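Local coordinates for conserved exported protein (Bacteroides fragilis, PDB 3CLW) that is of unknown function but probably hydrolyses O-glycosidic bonds, at residues Ile229-Met235 / Val274-Trp280; Asn184-Gly189 / Gly199-Thr203; Ala168-Arg172 / Ala221-Thr225. All coordinates share one frame; numbering follows the deposited sequence.

Contacts 1 and 2 lie at the C-terminal ends of the parallel strands of the TIM barrel and touch each other, their centres about 11 Å apart. Contact 3 lies at the opposite end, where the chain enters the strand 226-232 that contact 1 follows to its finish. Contact 1 is the core contact: strand pairing backed by a buried network of charged and polar groups. Contact 2 is partly buried and joins two parts of the one loop between strand 178-182 and helix 204-221 through a single direct hydrogen bond and two waters. Contact 3, nearer the surface, sets a helix against a turn by apolar packing, with water bridges and no direct hydrogen bond.

Contact 1. Residues Ile229-Met235 / Val274-Trp280; sequences IPEVGDM and VAAHDYW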
ATOM      1  N   ILE A 229      -4.750  12.071  -1.916  1.00 33.81           N
ATOM      2  CA  ILE A 229      -4.760  12.481  -0.511  1.00 33.19           C
ATOM      3  C   ILE A 229      -5.760  11.587   0.209  1.00 33.57           C
ATOM      4  O   ILE A 229      -6.532  10.917  -0.436  1.00 33.91           O
ATOM      5  CB  ILE A 229      -5.139  14.014  -0.376  1.00 33.15           C
ATOM      6  CG1 ILE A 229      -6.519  14.281  -0.984  1.00 32.84           C
ATOM      7  CG2 ILE A 229      -4.079  14.888  -1.065  1.00 31.10           C
ATOM      8  CD1 ILE A 229      -7.254  15.455  -0.396  1.00 36.64           C
ATOM      9  N   PRO A 230      -5.826  11.635   1.552  1.00 34.43           N
ATOM     10  CA  PRO A 230      -4.943  12.334   2.497  1.00 35.00           C
ATOM     11  C   PRO A 230      -3.874  11.497   3.182  1.00 35.63           C
ATOM     12  O   PRO A 230      -3.063  12.058   3.927  1.00 36.56           O
ATOM     13  CB  PRO A 230      -5.928  12.859   3.537  1.00 34.29           C
ATOM     14  CG  PRO A 230      -6.987  11.772   3.578  1.00 33.95           C
ATOM     15  CD  PRO A 230      -7.044  11.125   2.220  1.00 33.37           C
ATOM     16  N   GLU A 231      -3.872  10.179   2.974  1.00 36.31           N
ATOM     17  CA  GLU A 231      -2.866   9.304   3.622  1.00 36.71           C
ATOM     18  C   GLU A 231      -2.907   9.419   5.147  1.00 36.76           C
ATOM     19  O   GLU A 231      -1.849   9.404   5.824  1.00 36.10           O
ATOM     20  CB  GLU A 231      -1.437   9.605   3.131  1.00 36.26           C
ATOM     21  CG  GLU A 231      -1.275   9.618   1.628  1.00 37.44           C
ATOM     22  CD  GLU A 231      -0.873   8.262   1.042  1.00 38.76           C
ATOM     23  OE1 GLU A 231      -0.437   8.249  -0.140  1.00 39.47           O
ATOM     24  OE2 GLU A 231      -0.985   7.221   1.747  1.00 37.63           O
ATOM     25  N   VAL A 232      -4.118   9.531   5.691  1.00 36.52           N
ATOM     26  CA  VAL A 232      -4.268   9.549   7.159  1.00 36.37           C
ATOM     27  C   VAL A 232      -3.763   8.249   7.832  1.00 36.68           C
ATOM     28  O   VAL A 232      -3.994   7.145   7.334  1.00 35.69           O
ATOM     29  CB  VAL A 232      -5.731   9.924   7.643  1.00 36.65           C
ATOM     30  CG1 VAL A 232      -5.987  11.473   7.501  1.00 36.50           C
ATOM     31  CG2 VAL A 232      -6.797   9.113   6.955  1.00 32.51           C
ATOM     32  N   GLY A 233      -3.087   8.398   8.962  1.00 36.65           N
ATOM     33  CA  GLY A 233      -2.485   7.248   9.635  1.00 38.15           C
ATOM     34  C   GLY A 233      -3.445   6.222  10.198  1.00 38.68           C
ATOM     35  O   GLY A 233      -3.079   5.070  10.423  1.00 39.29           O
ATOM     36  N   ASP A 234      -4.681   6.649  10.423  1.00 38.76           N
ATOM     37  CA  ASP A 234      -5.716   5.828  11.050  1.00 38.46           C
ATOM     38  C   ASP A 234      -7.009   6.143  10.302  1.00 38.30           C
ATOM     39  O   ASP A 234      -7.323   7.329  10.063  1.00 39.00           O
ATOM     40  CB  ASP A 234      -5.819   6.171  12.555  1.00 38.95           C
ATOM     41  CG  ASP A 234      -6.696   5.180  13.350  1.00 39.16           C
ATOM     42  OD1 ASP A 234      -7.760   4.758  12.849  1.00 40.10           O
ATOM     43  OD2 ASP A 234      -6.332   4.846  14.498  1.00 38.69           O
ATOM     44  N   MET A 235      -7.755   5.101   9.919  1.00 37.50           N
ATOM     45  CA  MET A 235      -8.987   5.292   9.142  1.00 36.51           C
ATOM     46  C   MET A 235     -10.041   6.125   9.936  1.00 37.64           C
ATOM     47  O   MET A 235     -11.015   6.585   9.372  1.00 37.60           O
ATOM     48  CB  MET A 235      -9.574   3.939   8.700  1.00 36.83           C
ATOM     49  CG  MET A 235      -8.859   3.226   7.533  1.00 36.97           C
ATOM     50  SD  MET A 235      -9.127   1.417   7.527  1.00 30.34           S
ATOM     51  CE  MET A 235      -8.856   1.103   5.791  1.00 37.60           C
ATOM     52  N   VAL A 274      -9.937   8.348  -2.094  1.00 33.47           N
ATOM     53  CA  VAL A 274      -9.464   8.693  -0.749  1.00 32.49           C
ATOM     54  C   VAL A 274      -8.438   7.620  -0.320  1.00 32.69           C
ATOM     55  O   VAL A 274      -8.706   6.423  -0.439  1.00 32.71           O
ATOM     56  CB  VAL A 274     -10.657   8.699   0.231  1.00 32.42           C
ATOM     57  CG1 VAL A 274     -10.219   8.936   1.682  1.00 32.38           C
ATOM     58  CG2 VAL A 274     -11.701   9.703  -0.191  1.00 31.99           C
ATOM     59  N   ALA A 275      -7.281   8.056   0.167  1.00 32.33           N
ATOM     60  CA  ALA A 275      -6.254   7.147   0.686  1.00 32.93           C
ATOM     61  C   ALA A 275      -6.130   7.219   2.187  1.00 32.66           C
ATOM     62  O   ALA A 275      -5.935   8.300   2.748  1.00 33.03           O
ATOM     63  CB  ALA A 275      -4.862   7.432   0.035  1.00 32.48           C
ATOM     64  N   ALA A 276      -6.227   6.064   2.832  1.00 32.97           N
ATOM     65  CA  ALA A 276      -5.941   5.963   4.261  1.00 33.59           C
ATOM     66  C   ALA A 276      -5.188   4.672   4.566  1.00 33.91           C
ATOM     67  O   ALA A 276      -5.210   3.725   3.776  1.00 33.83           O
ATOM     68  CB  ALA A 276      -7.231   6.040   5.095  1.00 33.95           C
ATOM     69  N   HIS A 277      -4.537   4.657   5.726  1.00 33.80           N
ATOM     70  CA  HIS A 277      -3.733   3.521   6.184  1.00 33.36           C
ATOM     71  C   HIS A 277      -4.518   2.621   7.114  1.00 34.15           C
ATOM     72  O   HIS A 277      -5.425   3.081   7.817  1.00 34.52           O
ATOM     73  CB  HIS A 277      -2.460   4.046   6.854  1.00 32.75           C
ATOM     74  CG  HIS A 277      -1.665   4.955   5.966  1.00 30.55           C
ATOM     75  ND1 HIS A 277      -0.577   5.675   6.405  1.00 29.34           N
ATOM     76  CD2 HIS A 277      -1.839   5.294   4.667  1.00 28.37           C
ATOM     77  CE1 HIS A 277      -0.096   6.398   5.409  1.00 27.50           C
ATOM     78  NE2 HIS A 277      -0.823   6.158   4.336  1.00 28.83           N
ATOM     79  N   ASP A 278      -4.177   1.338   7.087  1.00 35.17           N
ATOM     80  CA  ASP A 278      -4.825   0.285   7.889  1.00 36.11           C
ATOM     81  C   ASP A 278      -4.439   0.274   9.368  1.00 36.31           C
ATOM     82  O   ASP A 278      -5.039  -0.453  10.158  1.00 37.39           O
ATOM     83  CB  ASP A 278      -4.456  -1.072   7.317  1.00 35.21           C
ATOM     84  CG  ASP A 278      -5.133  -1.343   6.009  1.00 37.97           C
ATOM     85  OD1 ASP A 278      -6.380  -1.449   5.987  1.00 36.12           O
ATOM     86  OD2 ASP A 278      -4.408  -1.478   5.005  1.00 39.17           O
ATOM     87  N   TYR A 279      -3.418   1.033   9.733  1.00 35.88           N
ATOM     88  CA  TYR A 279      -2.914   1.024  11.102  1.00 37.19           C
ATOM     89  C   TYR A 279      -4.006   1.187  12.175  1.00 38.17           C
ATOM     90  O   TYR A 279      -4.947   1.937  11.978  1.00 38.66           O
ATOM     91  CB  TYR A 279      -1.861   2.118  11.269  1.00 36.36           C
ATOM     92  CG  TYR A 279      -0.643   1.943  10.374  1.00 36.02           C
ATOM     93  CD1 TYR A 279       0.265   0.888  10.597  1.00 36.08           C
ATOM     94  CD2 TYR A 279      -0.387   2.829   9.333  1.00 34.26           C
ATOM     95  CE1 TYR A 279       1.391   0.714   9.796  1.00 36.36           C
ATOM     96  CE2 TYR A 279       0.743   2.669   8.518  1.00 36.56           C
ATOM     97  CZ  TYR A 279       1.634   1.599   8.766  1.00 36.11           C
ATOM     98  OH  TYR A 279       2.760   1.418   8.004  1.00 35.21           O
ATOM     99  N   TRP A 280      -3.857   0.460  13.289  1.00 39.61           N
ATOM    100  CA  TRP A 280      -4.716   0.548  14.495  1.00 40.28           C
ATOM    101  C   TRP A 280      -6.181   0.189  14.319  1.00 41.02           C
ATOM    102  O   TRP A 280      -7.000   0.467  15.186  1.00 42.82           O
ATOM    103  CB  TRP A 280      -4.567   1.902  15.202  1.00 40.17           C
ATOM    104  CG  TRP A 280      -3.186   2.394  15.156  1.00 39.62           C
ATOM    105  CD1 TRP A 280      -2.745   3.501  14.498  1.00 38.76           C
ATOM    106  CD2 TRP A 280      -2.031   1.771  15.740  1.00 39.84           C
ATOM    107  NE1 TRP A 280      -1.376   3.621  14.638  1.00 40.58           N
ATOM    108  CE2 TRP A 280      -0.909   2.571  15.391  1.00 41.14           C
ATOM    109  CE3 TRP A 280      -1.831   0.618  16.530  1.00 40.51           C
ATOM    110  CZ2 TRP A 280       0.407   2.264  15.816  1.00 40.81           C
ATOM    111  CZ3 TRP A 280      -0.512   0.285  16.940  1.00 40.02           C
ATOM    112  CH2 TRP A 280       0.589   1.117  16.582  1.00 41.04           C
TER
HETATM  113  O   HOH W   1      -6.666   2.565  10.073  1.00 37.07           O
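Glu231 and His277 meet at the ends of two adjacent parallel strands. From CB, which lies 3.7 Å from His277 NE2, the Glu231 chain bends at CG (chi2 -92°). Its CD then passes 4.2 Å from Ala275 CB, and the carboxylate fans out beyond. OE2 accepts the NE2 proton of His277 at 2.8 Å; the donor comes to the anti side of OE2, a little out of the carboxylate plane but within the imidazole plane, the two planes standing 68° apart. Ser311 OG also binds OE2, while OE1 is held by Arg69 and Ser182, so both carboxylate oxygens of this buried acid are engaged. The second ring nitrogen, ND1, is hydrogen-bonded to Glu186 OE2. Glu231 O lies over one ring face, offset toward the rim. Active sites of TIM barrels lie at such C-terminal strand ends, consistent with this polar network.

The backbones pair through Ala275 N to Ile229 O (3.0 Å) and His277 N to Val232 O (3.0 Å). Between these bonds a beta bulge, following the cis peptide before Pro230, shifts the register by one residue. Val232 CG2 packs on Ala276 CB at 3.6 Å, on the face away from the acid. Beyond the strands, one water accepts from Met235 N and donates to His277 O and Tyr279 O, and Gly233 O lies at the edge of the Tyr279 ring, 3.7 Å from Tyr279 CD2.

The pair belongs to the beta-alpha-beta unit 226-232, 251-256, 270-276. Helix 251-256 covers Ile229 and Pro230, helix 285-300 packs on Met235, and strand 307-310 continues the sheet beyond Val274 and Ala276.

Contact 2. Residues Asn184-Gly189 / Gly199-Thr203; sequences NNEPNG and GSFAT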
ATOM      1  N   ASN A 184       1.236  14.580   0.969  1.00 34.52           N
ATOM      2  CA  ASN A 184       1.222  14.584   2.441  1.00 35.29           C
ATOM      3  C   ASN A 184       0.997  13.200   3.016  1.00 34.92           C
ATOM      4  O   ASN A 184       0.133  12.450   2.526  1.00 35.58           O
ATOM      5  CB  ASN A 184       0.120  15.515   2.959  1.00 35.39           C
ATOM      6  CG  ASN A 184       0.337  16.974   2.553  1.00 37.47           C
ATOM      7  OD1 ASN A 184       0.081  17.365   1.397  1.00 34.47           O
ATOM      8  ND2 ASN A 184       0.808  17.796   3.513  1.00 37.76           N
ATOM      9  N   ASN A 185       1.780  12.866   4.040  1.00 33.90           N
ATOM     10  CA  ASN A 185       1.661  11.590   4.716  1.00 34.00           C
ATOM     11  C   ASN A 185       1.187  11.743   6.145  1.00 34.02           C
ATOM     12  O   ASN A 185       1.695  12.583   6.897  1.00 34.31           O
ATOM     13  CB  ASN A 185       3.007  10.882   4.767  1.00 34.61           C
ATOM     14  CG  ASN A 185       2.923   9.522   5.449  1.00 34.88           C
ATOM     15  OD1 ASN A 185       2.150   8.670   5.015  1.00 37.64           O
ATOM     16  ND2 ASN A 185       3.743   9.302   6.495  1.00 31.33           N
ATOM     17  N   GLU A 186       0.237  10.908   6.528  1.00 34.01           N
ATOM     18  CA  GLU A 186      -0.295  10.921   7.890  1.00 34.89           C
ATOM     19  C   GLU A 186      -0.338  12.354   8.493  1.00 34.76           C
ATOM     20  O   GLU A 186       0.296  12.632   9.500  1.00 33.38           O
ATOM     21  CB  GLU A 186       0.473   9.911   8.749  1.00 33.55           C
ATOM     22  CG  GLU A 186       0.401   8.501   8.159  1.00 35.13           C
ATOM     23  CD  GLU A 186       0.968   7.398   9.052  1.00 36.48           C
ATOM     24  OE1 GLU A 186       1.625   7.701  10.054  1.00 38.24           O
ATOM     25  OE2 GLU A 186       0.735   6.209   8.761  1.00 38.19           O
ATOM     26  N   PRO A 187      -1.091  13.269   7.846  1.00 35.35           N
ATOM     27  CA  PRO A 187      -1.124  14.661   8.319  1.00 36.60           C
ATOM     28  C   PRO A 187      -1.810  14.849   9.691  1.00 37.37           C
ATOM     29  O   PRO A 187      -1.625  15.878  10.333  1.00 38.55           O
ATOM     30  CB  PRO A 187      -1.865  15.401   7.194  1.00 35.78           C
ATOM     31  CG  PRO A 187      -2.740  14.398   6.602  1.00 36.22           C
ATOM     32  CD  PRO A 187      -1.961  13.082   6.668  1.00 35.46           C
ATOM     33  N   ASN A 188      -2.536  13.839  10.153  1.00 38.59           N
ATOM     34  CA  ASN A 188      -3.047  13.768  11.533  1.00 38.99           C
ATOM     35  C   ASN A 188      -1.945  13.664  12.597  1.00 39.82           C
ATOM     36  O   ASN A 188      -2.155  13.993  13.765  1.00 40.78           O
ATOM     37  CB  ASN A 188      -3.939  12.533  11.660  1.00 38.78           C
ATOM     38  CG  ASN A 188      -3.209  11.244  11.253  1.00 39.73           C
ATOM     39  OD1 ASN A 188      -3.052  10.932  10.060  1.00 37.57           O
ATOM     40  ND2 ASN A 188      -2.759  10.492  12.253  1.00 38.98           N
ATOM     41  N   GLY A 189      -0.770  13.191  12.205  1.00 39.57           N
ATOM     42  CA  GLY A 189       0.245  12.804  13.167  1.00 39.96           C
ATOM     43  C   GLY A 189       0.963  13.952  13.833  1.00 40.50           C
ATOM     44  O   GLY A 189       1.203  14.992  13.215  1.00 40.44           O
ATOM     45  N   GLY A 199       8.681  14.128   8.408  1.00 36.33           N
ATOM     46  CA  GLY A 199       7.236  14.191   8.634  1.00 35.89           C
ATOM     47  C   GLY A 199       6.695  15.587   8.773  1.00 36.35           C
ATOM     48  O   GLY A 199       7.444  16.549   9.001  1.00 36.72           O
ATOM     49  N   SER A 200       5.383  15.699   8.603  1.00 37.08           N
ATOM     50  CA  SER A 200       4.625  16.895   8.984  1.00 37.21           C
ATOM     51  C   SER A 200       3.133  16.657   9.240  1.00 36.84           C
ATOM     52  O   SER A 200       2.430  16.035   8.445  1.00 36.65           O
ATOM     53  CB  SER A 200       4.778  18.039   7.975  1.00 37.65           C
ATOM     54  OG  SER A 200       4.185  19.229   8.527  1.00 38.71           O
ATOM     55  N   PHE A 201       2.674  17.177  10.369  1.00 37.02           N
ATOM     56  CA  PHE A 201       1.260  17.439  10.615  1.00 36.81           C
ATOM     57  C   PHE A 201       0.727  18.325   9.494  1.00 36.28           C
ATOM     58  O   PHE A 201       1.473  19.098   8.909  1.00 37.00           O
ATOM     59  CB  PHE A 201       1.109  18.166  11.962  1.00 36.71           C
ATOM     60  CG  PHE A 201      -0.306  18.592  12.274  1.00 37.87           C
ATOM     61  CD1 PHE A 201      -1.253  17.657  12.698  1.00 37.53           C
ATOM     62  CD2 PHE A 201      -0.687  19.919  12.154  1.00 38.49           C
ATOM     63  CE1 PHE A 201      -2.545  18.046  12.996  1.00 37.33           C
ATOM     64  CE2 PHE A 201      -1.994  20.312  12.456  1.00 37.43           C
ATOM     65  CZ  PHE A 201      -2.915  19.371  12.878  1.00 37.63           C
ATOM     66  N   ALA A 202      -0.547  18.215   9.181  1.00 35.99           N
ATOM     67  CA  ALA A 202      -1.164  19.205   8.303  1.00 36.51           C
ATOM     68  C   ALA A 202      -2.671  19.256   8.519  1.00 36.43           C
ATOM     69  O   ALA A 202      -3.280  18.235   8.820  1.00 36.31           O
ATOM     70  CB  ALA A 202      -0.831  18.932   6.796  1.00 36.18           C
ATOM     71  N   THR A 203      -3.251  20.441   8.350  1.00 36.02           N
ATOM     72  CA  THR A 203      -4.693  20.626   8.497  1.00 36.63           C
ATOM     73  C   THR A 203      -5.399  20.429   7.142  1.00 36.51           C
ATOM     74  O   THR A 203      -4.739  20.366   6.097  1.00 36.68           O
ATOM     75  CB  THR A 203      -5.051  22.039   9.030  1.00 36.37           C
ATOM     76  OG1 THR A 203      -4.825  22.989   7.995  1.00 37.28           O
ATOM     77  CG2 THR A 203      -4.223  22.420  10.274  1.00 35.11           C
TER
HETATM   78  O   HOH W   2       2.069  16.515   5.742  1.00 39.43           O
HETATM   79  O   HOH W   3       4.168  13.449   7.355  1.00 38.50           O
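Pro187 and Phe201 bring their backbones closest, with CA atoms 4.3 Å apart, inside the long loop that links strand 178-182 to helix 204-221 of the TIM barrel. Neither segment is helix or strand. Residues Glu186-Gly189 form a type I beta turn, closed by Gly189 N bonding to Glu186 O, and the other segment crosses beside it on its way to Thr203, the N-cap of helix 204-221. One direct bond joins them: Ala202 N donates to Pro187 O at 2.8 Å, in the carbonyl plane and on a lone pair. The same oxygen receives a CA-H...O contact from Phe201 (CA to O 3.3 Å).

Phe201 swings its ring past the turn because chi1 (175°) places CG opposite the backbone N. Ring atom Phe201 CD1 comes obliquely to within 3.0 Å of Pro187 O, and Asn188 O lies at the ring edge. Pro187 CB rests on Ala202 CB at 3.7 Å, and Asn184 ND2 reaches the same methyl. Leu207 of the following helix packs on both Asn184 and Pro187. Two waters bridge the segments at Ser200: one accepts from Ser200 N and sits 2.7 Å from Asn185 O, while the other accepts from Asn184 ND2 at 2.9 Å and donates to Ser200 O at 2.8 Å.

Contact 3. Residues Ala168-Arg172 / Ala221-Thr225; sequences AQHFR and AQIDT
One face of the Arg172 guanidinium is covered by Asp224 O, 3.3 Å above the plane and displaced toward the rim, and Asp224 CB comes within 3.6 Å of Arg172 NH2. No N-H of the guanidinium points at that carbonyl. The bonding runs from NH1 instead, to Val178 O and Asn179 OD1 at the start of strand 178-182; Val178 O is shared with Thr225 OG1. A water accepts from Asp224 N and, weakly, from Arg172 NE. A second flat group in the contact, the Gln169 amide, presents NE2 to another water at 2.8 Å, which donates only weakly to Ala221 O; Gln169 OE1 lies near Ala221 CB.

Between these polar ends sits Ile223. Its CG2 meets Gln169 CG at 3.6 Å, CB touches Arg172 CD at 3.9 Å, and CD1 reaches Ala168 CB at 4.0 Å. The Gln169 chain is extended (chi2 173°), which lays its methylenes along Ile223 before the amide reaches the water. Arg172 CD passes beside Thr225 OG1, and the bend at chi3 (68°) then turns the guanidinium onto Asp224. Val165, a turn earlier on helix 157-173, adds to the cover over Ile223 and Ala221. The contact thus fastens that helix to the connection between helix 204-221 and strand 226-232, a connection that includes an inverse gamma turn centred on Asp224.

Arg172 NH2 and Asp224 OD2 are 4.5 Å apart, with the oxygen well out of the guanidinium plane, so their attraction is probably only a general electrostatic one. The segments are therefore probably held mainly by apolar fit, while Arg172 and Thr225 are tied through the shared Val178 O rather than to each other.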
ATOM      1  N   ALA A 168       8.130  14.468 -11.094  1.00 32.04           N
ATOM      2  CA  ALA A 168       7.317  13.528 -11.857  1.00 32.95           C
ATOM      3  C   ALA A 168       7.558  13.684 -13.354  1.00 32.49           C
ATOM      4  O   ALA A 168       7.706  12.692 -14.075  1.00 33.09           O
ATOM      5  CB  ALA A 168       5.793  13.662 -11.541  1.00 31.94           C
ATOM      6  N   GLN A 169       7.593  14.924 -13.813  1.00 32.57           N
ATOM      7  CA  GLN A 169       7.765  15.165 -15.247  1.00 33.06           C
ATOM      8  C   GLN A 169       9.117  14.691 -15.722  1.00 31.77           C
ATOM      9  O   GLN A 169       9.213  14.115 -16.803  1.00 32.78           O
ATOM     10  CB  GLN A 169       7.584  16.627 -15.620  1.00 32.17           C
ATOM     11  CG  GLN A 169       7.568  16.869 -17.142  1.00 34.49           C
ATOM     12  CD  GLN A 169       7.216  18.339 -17.499  1.00 36.82           C
ATOM     13  OE1 GLN A 169       7.371  19.257 -16.679  1.00 42.75           O
ATOM     14  NE2 GLN A 169       6.737  18.548 -18.709  1.00 37.94           N
ATOM     15  N   HIS A 170      10.154  14.950 -14.937  1.00 31.21           N
ATOM     16  CA  HIS A 170      11.497  14.419 -15.225  1.00 31.86           C
ATOM     17  C   HIS A 170      11.468  12.918 -15.465  1.00 30.99           C
ATOM     18  O   HIS A 170      11.980  12.434 -16.460  1.00 31.57           O
ATOM     19  CB  HIS A 170      12.485  14.699 -14.104  1.00 31.42           C
ATOM     20  CG  HIS A 170      13.778  13.979 -14.279  1.00 32.10           C
ATOM     21  ND1 HIS A 170      14.794  14.462 -15.080  1.00 31.34           N
ATOM     22  CD2 HIS A 170      14.212  12.790 -13.787  1.00 30.16           C
ATOM     23  CE1 HIS A 170      15.790  13.590 -15.085  1.00 30.32           C
ATOM     24  NE2 HIS A 170      15.472  12.582 -14.288  1.00 29.57           N
ATOM     25  N   PHE A 171      10.858  12.187 -14.547  1.00 30.77           N
ATOM     26  CA  PHE A 171      10.822  10.736 -14.673  1.00 30.25           C
ATOM     27  C   PHE A 171       9.883  10.251 -15.791  1.00 31.14           C
ATOM     28  O   PHE A 171      10.172   9.226 -16.440  1.00 30.79           O
ATOM     29  CB  PHE A 171      10.596  10.080 -13.309  1.00 30.04           C
ATOM     30  CG  PHE A 171      11.810  10.182 -12.418  1.00 29.77           C
ATOM     31  CD1 PHE A 171      11.921  11.210 -11.486  1.00 30.67           C
ATOM     32  CD2 PHE A 171      12.885   9.314 -12.598  1.00 32.06           C
ATOM     33  CE1 PHE A 171      13.064  11.361 -10.693  1.00 29.77           C
ATOM     34  CE2 PHE A 171      14.052   9.421 -11.805  1.00 32.28           C
ATOM     35  CZ  PHE A 171      14.131  10.466 -10.844  1.00 32.76           C
ATOM     36  N   ARG A 172       8.825  11.028 -16.084  1.00 30.18           N
ATOM     37  CA  ARG A 172       8.005  10.720 -17.275  1.00 29.86           C
ATOM     38  C   ARG A 172       8.813  10.824 -18.556  1.00 29.61           C
ATOM     39  O   ARG A 172       8.677   9.970 -19.454  1.00 29.52           O
ATOM     40  CB  ARG A 172       6.691  11.544 -17.343  1.00 28.29           C
ATOM     41  CG  ARG A 172       5.741  11.258 -16.142  1.00 29.10           C
ATOM     42  CD  ARG A 172       4.372  11.921 -16.268  1.00 28.97           C
ATOM     43  NE  ARG A 172       3.632  11.309 -17.339  1.00 31.91           N
ATOM     44  CZ  ARG A 172       2.871  10.218 -17.218  1.00 35.29           C
ATOM     45  NH1 ARG A 172       2.703   9.598 -16.053  1.00 35.31           N
ATOM     46  NH2 ARG A 172       2.266   9.731 -18.286  1.00 35.98           N
ATOM     47  N   ALA A 221       2.156  21.912 -16.572  1.00 40.38           N
ATOM     48  CA  ALA A 221       3.111  20.932 -17.080  1.00 40.06           C
ATOM     49  C   ALA A 221       2.477  20.042 -18.154  1.00 40.41           C
ATOM     50  O   ALA A 221       3.181  19.501 -18.979  1.00 39.90           O
ATOM     51  CB  ALA A 221       3.643  20.077 -15.940  1.00 39.05           C
ATOM     52  N   GLN A 222       1.150  19.893 -18.113  1.00 40.37           N
ATOM     53  CA  GLN A 222       0.409  18.956 -18.962  1.00 41.60           C
ATOM     54  C   GLN A 222       0.947  17.520 -18.866  1.00 41.24           C
ATOM     55  O   GLN A 222       1.159  16.859 -19.875  1.00 41.46           O
ATOM     56  CB  GLN A 222       0.370  19.435 -20.421  1.00 41.56           C
ATOM     57  CG  GLN A 222      -0.188  20.885 -20.628  1.00 44.11           C
ATOM     58  CD  GLN A 222       0.052  21.393 -22.060  1.00 45.90           C
ATOM     59  OE1 GLN A 222      -0.714  21.084 -22.966  1.00 50.86           O
ATOM     60  NE2 GLN A 222       1.142  22.139 -22.265  1.00 51.88           N
ATOM     61  N   ILE A 223       1.180  17.049 -17.646  1.00 40.63           N
ATOM     62  CA  ILE A 223       1.540  15.653 -17.423  1.00 40.19           C
ATOM     63  C   ILE A 223       0.291  14.865 -17.045  1.00 40.84           C
ATOM     64  O   ILE A 223      -0.612  15.384 -16.385  1.00 41.42           O
ATOM     65  CB  ILE A 223       2.673  15.458 -16.356  1.00 40.13           C
ATOM     66  CG1 ILE A 223       2.301  16.090 -14.997  1.00 38.49           C
ATOM     67  CG2 ILE A 223       4.041  15.967 -16.890  1.00 37.52           C
ATOM     68  CD1 ILE A 223       3.271  15.710 -13.875  1.00 39.05           C
ATOM     69  N   ASP A 224       0.257  13.610 -17.473  1.00 40.74           N
ATOM     70  CA  ASP A 224      -0.831  12.689 -17.177  1.00 40.52           C
ATOM     71  C   ASP A 224      -0.664  12.099 -15.773  1.00 39.29           C
ATOM     72  O   ASP A 224      -0.380  10.896 -15.623  1.00 39.78           O
ATOM     73  CB  ASP A 224      -0.868  11.583 -18.260  1.00 41.77           C
ATOM     74  CG  ASP A 224      -2.132  10.725 -18.189  1.00 45.71           C
ATOM     75  OD1 ASP A 224      -3.091  11.118 -17.475  1.00 50.39           O
ATOM     76  OD2 ASP A 224      -2.163   9.641 -18.826  1.00 50.45           O
ATOM     77  N   THR A 225      -0.818  12.953 -14.757  1.00 37.52           N
ATOM     78  CA  THR A 225      -0.600  12.575 -13.360  1.00 36.43           C
ATOM     79  C   THR A 225      -1.710  13.121 -12.465  1.00 35.78           C
ATOM     80  O   THR A 225      -2.171  14.224 -12.684  1.00 35.40           O
ATOM     81  CB  THR A 225       0.782  13.123 -12.827  1.00 36.78           C
ATOM     82  OG1 THR A 225       1.865  12.653 -13.660  1.00 37.81           O
ATOM     83  CG2 THR A 225       1.024  12.665 -11.411  1.00 34.01           C
TER
HETATM   84  O   HOH W   4       6.198  21.156 -19.396  1.00 46.29           O
HETATM   85  O   HOH W   5       2.083  13.055 -19.704  1.00 54.00           O